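PDB 4O7K: protein osa from Shigella flexneri, which suppresses the oncogenicity of Agrobacterium tumefaciens, acting as a plasmid fertility inhibition factor of the ParB/Srx superfamily. Local coordinates for residues A62-F67 / I177-L182; Y77-A82 / G130-C135; P119-S124 / T141-L146. The protein carries 1 engineered substitution. All blocks are in the same frame, centred on the assembly; numbering follows the deposited sequence. Where two conformers were deposited one is given.

Contact 1 of 3, residues A62-F67 / I177-L182; sequences AAQSDF and IQVSKL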
loop_
_atom_site.group_PDB
_atom_site.type_symbol
_atom_site.label_atom_id
_atom_site.label_comp_id
_atom_site.label_asym_id
_atom_site.label_seq_id
_atom_site.Cartn_x
_atom_site.Cartn_y
_atom_site.Cartn_z
ATOM N N ALA A 62 -8.824 9.739 -7.250
ATOM C CA ALA A 62 -9.913 9.062 -6.548
ATOM C C ALA A 62 -11.298 9.665 -6.820
ATOM O O ALA A 62 -11.434 10.868 -7.058
ATOM C CB ALA A 62 -9.642 9.069 -5.047
ATOM N N ALA A 63 -12.327 8.817 -6.767
ATOM C CA ALA A 63 -13.708 9.283 -6.788
ATOM C C ALA A 63 -14.113 9.769 -5.400
ATOM O O ALA A 63 -13.559 9.327 -4.390
ATOM C CB ALA A 63 -14.653 8.166 -7.262
ATOM N N GLN A 64 -15.083 10.678 -5.350
ATOM C CA GLN A 64 -15.642 11.144 -4.084
ATOM C C GLN A 64 -16.185 9.989 -3.238
ATOM O O GLN A 64 -16.236 10.069 -2.001
ATOM C CB GLN A 64 -16.753 12.166 -4.346
ATOM C CG GLN A 64 -16.253 13.505 -4.883
ATOM C CD GLN A 64 -15.607 14.334 -3.807
ATOM O OE1 GLN A 64 -14.404 14.241 -3.574
ATOM N NE2 GLN A 64 -16.406 15.149 -3.131
ATOM N N SER A 65 -16.590 8.918 -3.920
ATOM C CA SER A 65 -17.201 7.767 -3.282
ATOM C C SER A 65 -16.173 6.758 -2.768
ATOM O O SER A 65 -16.520 5.834 -2.026
ATOM C CB SER A 65 -18.156 7.081 -4.265
ATOM O OG SER A 65 -17.446 6.611 -5.402
ATOM N N ASP A 66 -14.913 6.920 -3.165
ATOM C CA ASP A 66 -13.855 6.018 -2.713
ATOM C C ASP A 66 -13.544 6.264 -1.240
ATOM O O ASP A 66 -13.926 7.288 -0.678
ATOM C CB ASP A 66 -12.576 6.208 -3.522
ATOM C CG ASP A 66 -12.695 5.712 -4.939
ATOM O OD1 ASP A 66 -13.488 4.776 -5.187
ATOM O OD2 ASP A 66 -11.973 6.258 -5.801
ATOM N N PHE A 67 -12.841 5.322 -0.628
ATOM C CA PHE A 67 -12.418 5.452 0.759
ATOM C C PHE A 67 -10.915 5.294 0.858
ATOM O O PHE A 67 -10.317 4.516 0.118
ATOM C CB PHE A 67 -13.109 4.407 1.637
ATOM C CG PHE A 67 -14.502 4.775 2.031
ATOM C CD1 PHE A 67 -15.533 4.735 1.108
ATOM C CD2 PHE A 67 -14.781 5.171 3.326
ATOM C CE1 PHE A 67 -16.810 5.090 1.474
ATOM C CE2 PHE A 67 -16.058 5.521 3.701
ATOM C CZ PHE A 67 -17.072 5.489 2.775
ATOM N N ILE A 177 -11.417 6.554 5.870
ATOM C CA ILE A 177 -12.104 7.833 5.739
ATOM C C ILE A 177 -12.501 8.033 4.283
ATOM O O ILE A 177 -11.718 7.760 3.370
ATOM C CB ILE A 177 -11.226 9.029 6.238
ATOM C CG1 ILE A 177 -12.017 10.336 6.175
ATOM C CG2 ILE A 177 -9.911 9.135 5.443
ATOM C CD1 ILE A 177 -11.315 11.503 6.864
ATOM N N GLN A 178 -13.730 8.484 4.056
ATOM C CA GLN A 178 -14.201 8.665 2.684
ATOM C C GLN A 178 -13.460 9.813 2.019
ATOM O O GLN A 178 -13.193 10.838 2.647
ATOM C CB GLN A 178 -15.708 8.915 2.650
ATOM C CG GLN A 178 -16.271 9.007 1.241
ATOM C CD GLN A 178 -17.783 8.958 1.220
ATOM O OE1 GLN A 178 -18.416 8.704 2.244
ATOM N NE2 GLN A 178 -18.373 9.209 0.053
ATOM N N VAL A 179 -13.105 9.629 0.753
ATOM C CA VAL A 179 -12.327 10.624 0.031
ATOM C C VAL A 179 -12.986 12.005 0.075
ATOM O O VAL A 179 -12.317 13.009 0.313
ATOM C CB VAL A 179 -12.102 10.189 -1.426
ATOM C CG1 VAL A 179 -11.575 11.358 -2.270
ATOM C CG2 VAL A 179 -11.128 9.032 -1.458
ATOM N N SER A 180 -14.301 12.051 -0.113
ATOM C CA SER A 180 -15.025 13.320 -0.103
ATOM C C SER A 180 -14.887 14.044 1.243
ATOM O O SER A 180 -14.741 15.266 1.289
ATOM C CB SER A 180 -16.504 13.086 -0.432
ATOM O OG SER A 180 -17.124 12.336 0.593
ATOM N N LYS A 181 -14.931 13.289 2.334
ATOM C CA LYS A 181 -14.832 13.874 3.658
ATOM C C LYS A 181 -13.411 14.377 3.924
ATOM O O LYS A 181 -13.217 15.436 4.536
ATOM C CB LYS A 181 -15.250 12.862 4.726
ATOM C CG LYS A 181 -15.197 13.399 6.157
ATOM C CD LYS A 181 -15.824 12.409 7.130
ATOM C CE LYS A 181 -15.894 12.966 8.545
ATOM N NZ LYS A 181 -14.553 13.038 9.187
ATOM N N LEU A 182 -12.416 13.626 3.460
ATOM C CA LEU A 182 -11.026 14.027 3.672
ATOM C C LEU A 182 -10.720 15.286 2.866
ATOM O O LEU A 182 -10.103 16.229 3.381
ATOM C CB LEU A 182 -10.054 12.900 3.295
ATOM C CG LEU A 182 -8.588 13.224 3.604
ATOM C CD1 LEU A 182 -8.410 13.536 5.080
ATOM C CD2 LEU A 182 -7.658 12.101 3.208
HETATM O O HOH W 1 -15.520 16.740 -0.643
#
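The Phe67 ring overlaps the side chain of Gln178, whose CB stands over one face, offset toward the rim, in a CH-pi contact 3.8 Å from the ring centroid. Gln178 CG is anti to its backbone N (chi1 -176°) and the chain beyond is extended; it crosses the ring obliquely, OE1 coming 3.5 Å from Phe67 CZ. The amide plane is tilted 30° to the ring. On the other branch of this amide, NE2 donates to Gln64 O over 3.1 Å, with the acceptor close to the amide plane, a bond that fixes which way the amide is turned. Phe67 and Gln178 form an antiparallel non-hydrogen-bonded pair, the start of the pairing of strand 67-72 with the short edge strand 177-178 of a three-stranded sheet. Gln178 also takes the N-cap position of helix 179-189, so sheet and helix meet here. The type I turn Ala63-Asp66 brings its carbonyls to the first turn of that helix: Val179 N gives a nearly straight 2.9 Å bond to Asp66 O, and Ser180 N reaches Gln64 O only weakly. Asp66 steadies the turn from within, its OD2 taking Ala63 N from above the carboxylate plane. Val179 packs against the turn and the residue before it, CB 3.4 Å from Ala63 O and CG2 3.9 Å from Ala62 CB. The Gln64 side chain folds over Ser180, with NE2 3.4 Å from Ser180 CB; a water links this nitrogen to Ser180 O, while OE1 accepts from Arg183 NH1.

Contact 2 of 3, residues Y77-A82 / G130-C135; sequences YRAWLA and GHFAVC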
loop_
_atom_site.group_PDB
_atom_site.type_symbol
_atom_site.label_atom_id
_atom_site.label_comp_id
_atom_site.label_asym_id
_atom_site.label_seq_id
_atom_site.Cartn_x
_atom_site.Cartn_y
_atom_site.Cartn_z
ATOM N N TYR A 77 1.640 -6.232 2.819
ATOM C CA TYR A 77 2.542 -7.163 2.156
ATOM C C TYR A 77 2.098 -8.601 2.412
ATOM O O TYR A 77 1.970 -9.386 1.476
ATOM C CB TYR A 77 3.971 -6.923 2.656
ATOM C CG TYR A 77 5.077 -7.773 2.056
ATOM C CD1 TYR A 77 4.945 -8.387 0.809
ATOM C CD2 TYR A 77 6.273 -7.938 2.747
ATOM C CE1 TYR A 77 5.986 -9.150 0.281
ATOM C CE2 TYR A 77 7.299 -8.687 2.239
ATOM C CZ TYR A 77 7.159 -9.294 1.013
ATOM O OH TYR A 77 8.207 -10.034 0.534
ATOM N N ARG A 78 1.862 -8.935 3.679
ATOM C CA ARG A 78 1.414 -10.279 4.054
ATOM C C ARG A 78 0.094 -10.671 3.397
ATOM O O ARG A 78 -0.059 -11.792 2.902
ATOM C CB ARG A 78 1.275 -10.389 5.571
ATOM C CG ARG A 78 0.730 -11.724 6.041
ATOM C CD ARG A 78 0.624 -11.791 7.556
ATOM N NE ARG A 78 0.142 -13.101 7.996
ATOM C CZ ARG A 78 -1.144 -13.426 8.106
ATOM N NH1 ARG A 78 -2.086 -12.540 7.813
ATOM N NH2 ARG A 78 -1.489 -14.638 8.511
ATOM N N ALA A 79 -0.865 -9.753 3.402
ATOM C CA ALA A 79 -2.171 -10.019 2.802
ATOM C C ALA A 79 -2.052 -10.213 1.290
ATOM O O ALA A 79 -2.770 -11.025 0.683
ATOM C CB ALA A 79 -3.137 -8.887 3.123
ATOM N N TRP A 80 -1.124 -9.482 0.683
ATOM C CA TRP A 80 -0.866 -9.599 -0.753
ATOM C C TRP A 80 -0.248 -10.962 -1.072
ATOM O O TRP A 80 -0.642 -11.621 -2.031
ATOM C CB TRP A 80 0.048 -8.457 -1.219
ATOM C CG TRP A 80 0.228 -8.335 -2.699
ATOM C CD1 TRP A 80 -0.311 -9.143 -3.679
ATOM C CD2 TRP A 80 1.030 -7.363 -3.373
ATOM N NE1 TRP A 80 0.103 -8.709 -4.922
ATOM C CE2 TRP A 80 0.932 -7.623 -4.763
ATOM C CE3 TRP A 80 1.828 -6.284 -2.942
ATOM C CZ2 TRP A 80 1.584 -6.847 -5.718
ATOM C CZ3 TRP A 80 2.474 -5.513 -3.890
ATOM C CH2 TRP A 80 2.349 -5.797 -5.267
ATOM N N LEU A 81 0.706 -11.391 -0.253
ATOM C CA LEU A 81 1.295 -12.713 -0.412
ATOM C C LEU A 81 0.242 -13.819 -0.282
ATOM O O LEU A 81 0.410 -14.909 -0.826
ATOM C CB LEU A 81 2.407 -12.931 0.611
ATOM C CG LEU A 81 3.719 -12.205 0.327
ATOM C CD1 LEU A 81 4.604 -12.221 1.562
ATOM C CD2 LEU A 81 4.450 -12.818 -0.856
ATOM N N ALA A 82 -0.847 -13.535 0.427
ATOM C CA ALA A 82 -1.899 -14.532 0.632
ATOM C C ALA A 82 -2.725 -14.781 -0.641
ATOM O O ALA A 82 -3.570 -15.682 -0.687
ATOM C CB ALA A 82 -2.804 -14.111 1.785
ATOM N N GLY A 130 -10.166 -19.944 1.061
ATOM C CA GLY A 130 -10.673 -19.845 2.411
ATOM C C GLY A 130 -9.949 -18.878 3.331
ATOM O O GLY A 130 -10.181 -18.916 4.536
ATOM N N HIS A 131 -9.079 -18.017 2.798
ATOM C CA HIS A 131 -8.458 -16.995 3.653
ATOM C C HIS A 131 -8.502 -15.583 3.070
ATOM O O HIS A 131 -8.711 -15.375 1.874
ATOM C CB HIS A 131 -7.001 -17.362 3.997
ATOM C CG HIS A 131 -6.106 -17.554 2.810
ATOM N ND1 HIS A 131 -5.702 -18.798 2.378
ATOM C CD2 HIS A 131 -5.508 -16.659 1.981
ATOM C CE1 HIS A 131 -4.907 -18.667 1.328
ATOM N NE2 HIS A 131 -4.779 -17.380 1.064
ATOM N N PHE A 132 -8.318 -14.607 3.948
ATOM C CA PHE A 132 -8.324 -13.210 3.553
ATOM C C PHE A 132 -7.110 -12.882 2.687
ATOM O O PHE A 132 -6.011 -13.374 2.939
ATOM C CB PHE A 132 -8.343 -12.304 4.787
ATOM C CG PHE A 132 -8.396 -10.857 4.449
ATOM C CD1 PHE A 132 -9.612 -10.237 4.217
ATOM C CD2 PHE A 132 -7.226 -10.116 4.314
ATOM C CE1 PHE A 132 -9.667 -8.900 3.877
ATOM C CE2 PHE A 132 -7.276 -8.784 3.973
ATOM C CZ PHE A 132 -8.502 -8.171 3.756
ATOM N N ALA A 133 -7.310 -12.043 1.675
ATOM C CA ALA A 133 -6.199 -11.539 0.884
ATOM C C ALA A 133 -6.528 -10.171 0.305
ATOM O O ALA A 133 -7.665 -9.714 0.374
ATOM C CB ALA A 133 -5.842 -12.527 -0.246
ATOM N N VAL A 134 -5.519 -9.510 -0.253
ATOM C CA VAL A 134 -5.771 -8.269 -0.973
ATOM C C VAL A 134 -5.384 -8.428 -2.435
ATOM O O VAL A 134 -4.407 -9.097 -2.775
ATOM C CB VAL A 134 -5.019 -7.062 -0.361
ATOM C CG1 VAL A 134 -5.476 -6.824 1.064
ATOM C CG2 VAL A 134 -3.526 -7.271 -0.404
ATOM N N CYS A 135 -6.193 -7.836 -3.306
ATOM C CA CYS A 135 -5.927 -7.857 -4.737
ATOM C C CYS A 135 -6.069 -6.427 -5.264
ATOM O O CYS A 135 -6.403 -5.503 -4.507
ATOM C CB CYS A 135 -6.876 -8.830 -5.478
ATOM S SG CYS A 135 -8.635 -8.421 -5.298
#
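His131 and Ala82 close one end of a helix-on-sheet contact. The last turn of helix 73-81 lies across strand 131-136, the outermost strand of the mixed five-stranded sheet and the second arm of the hairpin begun by strand 118-128. The axes of segments 77-81 and 131-135 pass 5.9 Å apart at 103°, close enough for small side chains to meet the strand backbone. Ala79 is the middle of it. Its CB approaches the edge of the Phe132 ring, 4.2 Å from CE2, and also packs on Val134. In the conformer of Val134 given, one of two, CG1 lies beside the backbone N and 3.7 Å from Ala79 CB; CG2 sits against Trp80 and also near Ala79 CB. Trp80 meets Val134 CG2 with its backbone N, 3.4 Å away, and with its CB. Its CG is anti to the backbone N (chi1 -171°), which starts the indole off away from the strand, and NE1 bonds to Gln89 O while the rings pack against helix 140-148. The Phe132 ring also stacks on His170. Ala79 O takes Val134 N at 3.3 Å, from well above the carbonyl plane, and also lies 3.5 Å from Ala133 CA. Further along, Ala82 CB rests against Ala133 CB and 3.5 Å from Phe132 O. Val134 O is buried here and has no polar partner in the model. His131 chi1 (58°) sets CG between the backbone N and the carbonyl carbon; NE2 donates over 2.7 Å to Ala82 O, which lies in the imidazole plane, while NE2 itself lies in the carbonyl plane, on a lone pair.

Contact 3 of 3, residues P119-S124 / T141-L146; sequences PLADVS and TRSMWL. With PO4 (phosphate ion), chain B; IPA (isopropyl alcohol), chain E; PO4 (phosphate ion), chain C.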
loop_
_atom_site.group_PDB
_atom_site.type_symbol
_atom_site.label_atom_id
_atom_site.label_comp_id
_atom_site.label_asym_id
_atom_site.label_seq_id
_atom_site.Cartn_x
_atom_site.Cartn_y
_atom_site.Cartn_z
ATOM N N PRO A 119 -0.173 8.943 -7.744
ATOM C CA PRO A 119 -1.545 8.581 -7.353
ATOM C C PRO A 119 -1.602 7.268 -6.568
ATOM O O PRO A 119 -0.770 6.381 -6.773
ATOM C CB PRO A 119 -2.271 8.457 -8.696
ATOM C CG PRO A 119 -1.477 9.344 -9.621
ATOM C CD PRO A 119 -0.054 9.154 -9.198
ATOM N N LEU A 120 -2.569 7.167 -5.662
ATOM C CA LEU A 120 -2.733 5.978 -4.837
ATOM C C LEU A 120 -3.096 4.745 -5.658
ATOM O O LEU A 120 -3.704 4.849 -6.718
ATOM C CB LEU A 120 -3.821 6.208 -3.789
ATOM C CG LEU A 120 -3.563 7.361 -2.814
ATOM C CD1 LEU A 120 -4.688 7.394 -1.785
ATOM C CD2 LEU A 120 -2.213 7.176 -2.165
ATOM N N ALA A 121 -2.725 3.587 -5.129
ATOM C CA ALA A 121 -3.202 2.301 -5.617
ATOM C C ALA A 121 -4.666 2.098 -5.262
ATOM O O ALA A 121 -5.141 2.562 -4.216
ATOM C CB ALA A 121 -2.368 1.181 -5.033
ATOM N N ASP A 122 -5.371 1.401 -6.142
ATOM C CA ASP A 122 -6.752 0.973 -5.908
ATOM C C ASP A 122 -6.780 -0.525 -5.626
ATOM O O ASP A 122 -6.452 -1.330 -6.496
ATOM C CB ASP A 122 -7.619 1.301 -7.117
ATOM C CG ASP A 122 -7.754 2.794 -7.341
ATOM O OD1 ASP A 122 -8.665 3.403 -6.742
ATOM O OD2 ASP A 122 -6.950 3.357 -8.115
ATOM N N VAL A 123 -7.132 -0.896 -4.398
ATOM C CA VAL A 123 -7.069 -2.294 -3.993
ATOM C C VAL A 123 -8.420 -2.774 -3.474
ATOM O O VAL A 123 -9.361 -1.995 -3.322
ATOM C CB VAL A 123 -6.006 -2.538 -2.900
ATOM C CG1 VAL A 123 -4.622 -2.050 -3.369
ATOM C CG2 VAL A 123 -6.425 -1.855 -1.610
ATOM N N SER A 124 -8.500 -4.070 -3.197
ATOM C CA SER A 124 -9.739 -4.666 -2.739
ATOM C C SER A 124 -9.456 -5.842 -1.826
ATOM O O SER A 124 -8.512 -6.596 -2.051
ATOM C CB SER A 124 -10.583 -5.115 -3.935
ATOM O OG SER A 124 -10.824 -4.035 -4.818
ATOM N N THR A 141 2.743 -1.948 -9.065
ATOM C CA THR A 141 4.169 -1.637 -9.079
ATOM C C THR A 141 4.520 -0.524 -8.096
ATOM O O THR A 141 5.538 -0.601 -7.425
ATOM C CB THR A 141 4.660 -1.237 -10.468
ATOM O OG1 THR A 141 4.084 -2.100 -11.453
ATOM C CG2 THR A 141 6.166 -1.367 -10.531
ATOM N N ARG A 142 3.687 0.506 -7.998
ATOM C CA ARG A 142 3.978 1.573 -7.044
ATOM C C ARG A 142 3.877 1.026 -5.620
ATOM O O ARG A 142 4.574 1.492 -4.730
ATOM C CB ARG A 142 3.047 2.772 -7.246
ATOM C CG ARG A 142 1.609 2.557 -6.810
ATOM C CD ARG A 142 0.685 3.574 -7.468
ATOM N NE ARG A 142 0.581 3.368 -8.914
ATOM C CZ ARG A 142 0.198 4.306 -9.777
ATOM N NH1 ARG A 142 -0.115 5.524 -9.345
ATOM N NH2 ARG A 142 0.139 4.035 -11.070
ATOM N N SER A 143 3.032 0.014 -5.417
ATOM C CA SER A 143 2.958 -0.678 -4.122
ATOM C C SER A 143 4.255 -1.431 -3.830
ATOM O O SER A 143 4.726 -1.449 -2.686
ATOM C CB SER A 143 1.774 -1.665 -4.078
ATOM O OG SER A 143 0.522 -0.995 -4.150
ATOM N N MET A 144 4.828 -2.059 -4.857
ATOM C CA MET A 144 6.108 -2.749 -4.696
ATOM C C MET A 144 7.218 -1.777 -4.299
ATOM O O MET A 144 8.062 -2.081 -3.453
ATOM C CB MET A 144 6.507 -3.475 -5.985
ATOM C CG MET A 144 5.589 -4.619 -6.386
ATOM S SD MET A 144 6.231 -5.394 -7.880
ATOM C CE MET A 144 4.837 -6.424 -8.379
ATOM N N TRP A 145 7.213 -0.611 -4.935
ATOM C CA TRP A 145 8.226 0.404 -4.671
ATOM C C TRP A 145 8.182 0.767 -3.188
ATOM O O TRP A 145 9.206 0.728 -2.505
ATOM C CB TRP A 145 8.003 1.639 -5.558
ATOM C CG TRP A 145 9.133 2.660 -5.494
ATOM C CD1 TRP A 145 10.214 2.753 -6.336
ATOM C CD2 TRP A 145 9.285 3.719 -4.535
ATOM N NE1 TRP A 145 11.022 3.803 -5.958
ATOM C CE2 TRP A 145 10.475 4.411 -4.855
ATOM C CE3 TRP A 145 8.529 4.146 -3.433
ATOM C CZ2 TRP A 145 10.923 5.505 -4.120
ATOM C CZ3 TRP A 145 8.976 5.232 -2.706
ATOM C CH2 TRP A 145 10.164 5.903 -3.054
ATOM N N LEU A 146 6.980 1.054 -2.684
ATOM C CA LEU A 146 6.801 1.458 -1.292
ATOM C C LEU A 146 7.238 0.351 -0.350
ATOM O O LEU A 146 7.926 0.596 0.637
ATOM C CB LEU A 146 5.338 1.849 -1.012
ATOM C CG LEU A 146 4.779 3.092 -1.722
ATOM C CD1 LEU A 146 3.257 3.039 -1.776
ATOM C CD2 LEU A 146 5.228 4.359 -1.014
HETATM P P PO4 B . 1.606 0.722 -11.435
HETATM O O1 PO4 B . 0.395 1.272 -12.135
HETATM O O2 PO4 B . 1.633 -0.780 -11.581
HETATM O O3 PO4 B . 2.859 1.335 -12.007
HETATM O O4 PO4 B . 1.560 1.051 -9.958
HETATM C C1 IPA E . -1.273 7.019 -12.247
HETATM C C2 IPA E . -0.128 7.396 -13.182
HETATM C C3 IPA E . 0.425 8.770 -12.821
HETATM O O2 IPA E . 0.899 6.443 -13.061
HETATM P P PO4 C . 15.060 4.504 -6.000
HETATM O O1 PO4 C . 14.146 3.397 -6.504
HETATM O O2 PO4 C . 15.523 4.190 -4.596
HETATM O O3 PO4 C . 16.272 4.636 -6.892
HETATM O O4 PO4 C . 14.318 5.817 -6.012
#
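The N-terminus of helix 140-148 binds an anion, and there Arg142 reaches out to Pro119 of strand 118-128 while gripping a phosphate ion, probably from the crystallisation liquor. Arg142 NH1 donates to Pro119 O over 2.8 Å. The acceptor lies near the guanidinium plane, although seen from the carbonyl the nitrogen stands above the C=O plane. The same NH1 touches the proline ring, 3.6 Å from Pro119 CD, the two side chains crossing at about a right angle. Arg142 NE gives a 2.7 Å bond to phosphate O4 and Arg142 NH2 a 3.0 Å bond to phosphate O1, both fairly straight; NH2 also bonds O2 of an isopropanol, probably from the crystallisation liquor too. A bend at chi3 (68°) brings NE back to O4, which Arg142 N also holds at 2.9 Å, so one residue grips this oxygen twice. Thr141 takes O2 in the same way, through its N and, over 2.8 Å, its OG1, and Lys102 adds a further bond. Backbone N-H groups at a helix start together with cationic side chains would favour an anion. Gly139 to Arg142 resembles the GxxR motif that holds nucleotide phosphates at a helix start in ParB and Srx relatives, but what this pocket binds in the cell is not established by the ion. Ala121 CB packs on Ser143 OG, 3.7 Å away, while that hydroxyl is bonded to Gly139 O. Helix 103-112 closes in on the site through Ser106 and Phe110 against Arg142 and His109 against Pro119, while Ala121 and Val123 pair by backbone bonds with Leu157 of strand 153-158.

How the contacts relate
Contact 3 lies nearest the chain centre and is buried, contact 2 is partly buried, and contact 1 is a surface contact, its centre about 17 Å from the chain centre. Contacts 2 and 3 touch: strands 131-136 and 118-128 are sheet neighbours, with a probable bond of 2.9 Å from Ser124 N to Cys135 O, and Trp80 of helix 73-81 packs on Met144 of helix 140-148. Contact 1 belongs to the other, three-stranded sheet; its nearest atoms are about 4 Å from those of contact 3, without touching. Its turn-to-helix carbonyl bonds and glutamine amides contrast with the alanine-rich helix-to-strand packing of contact 2 and with the arginine-centred, anion-holding chemistry of contact 3.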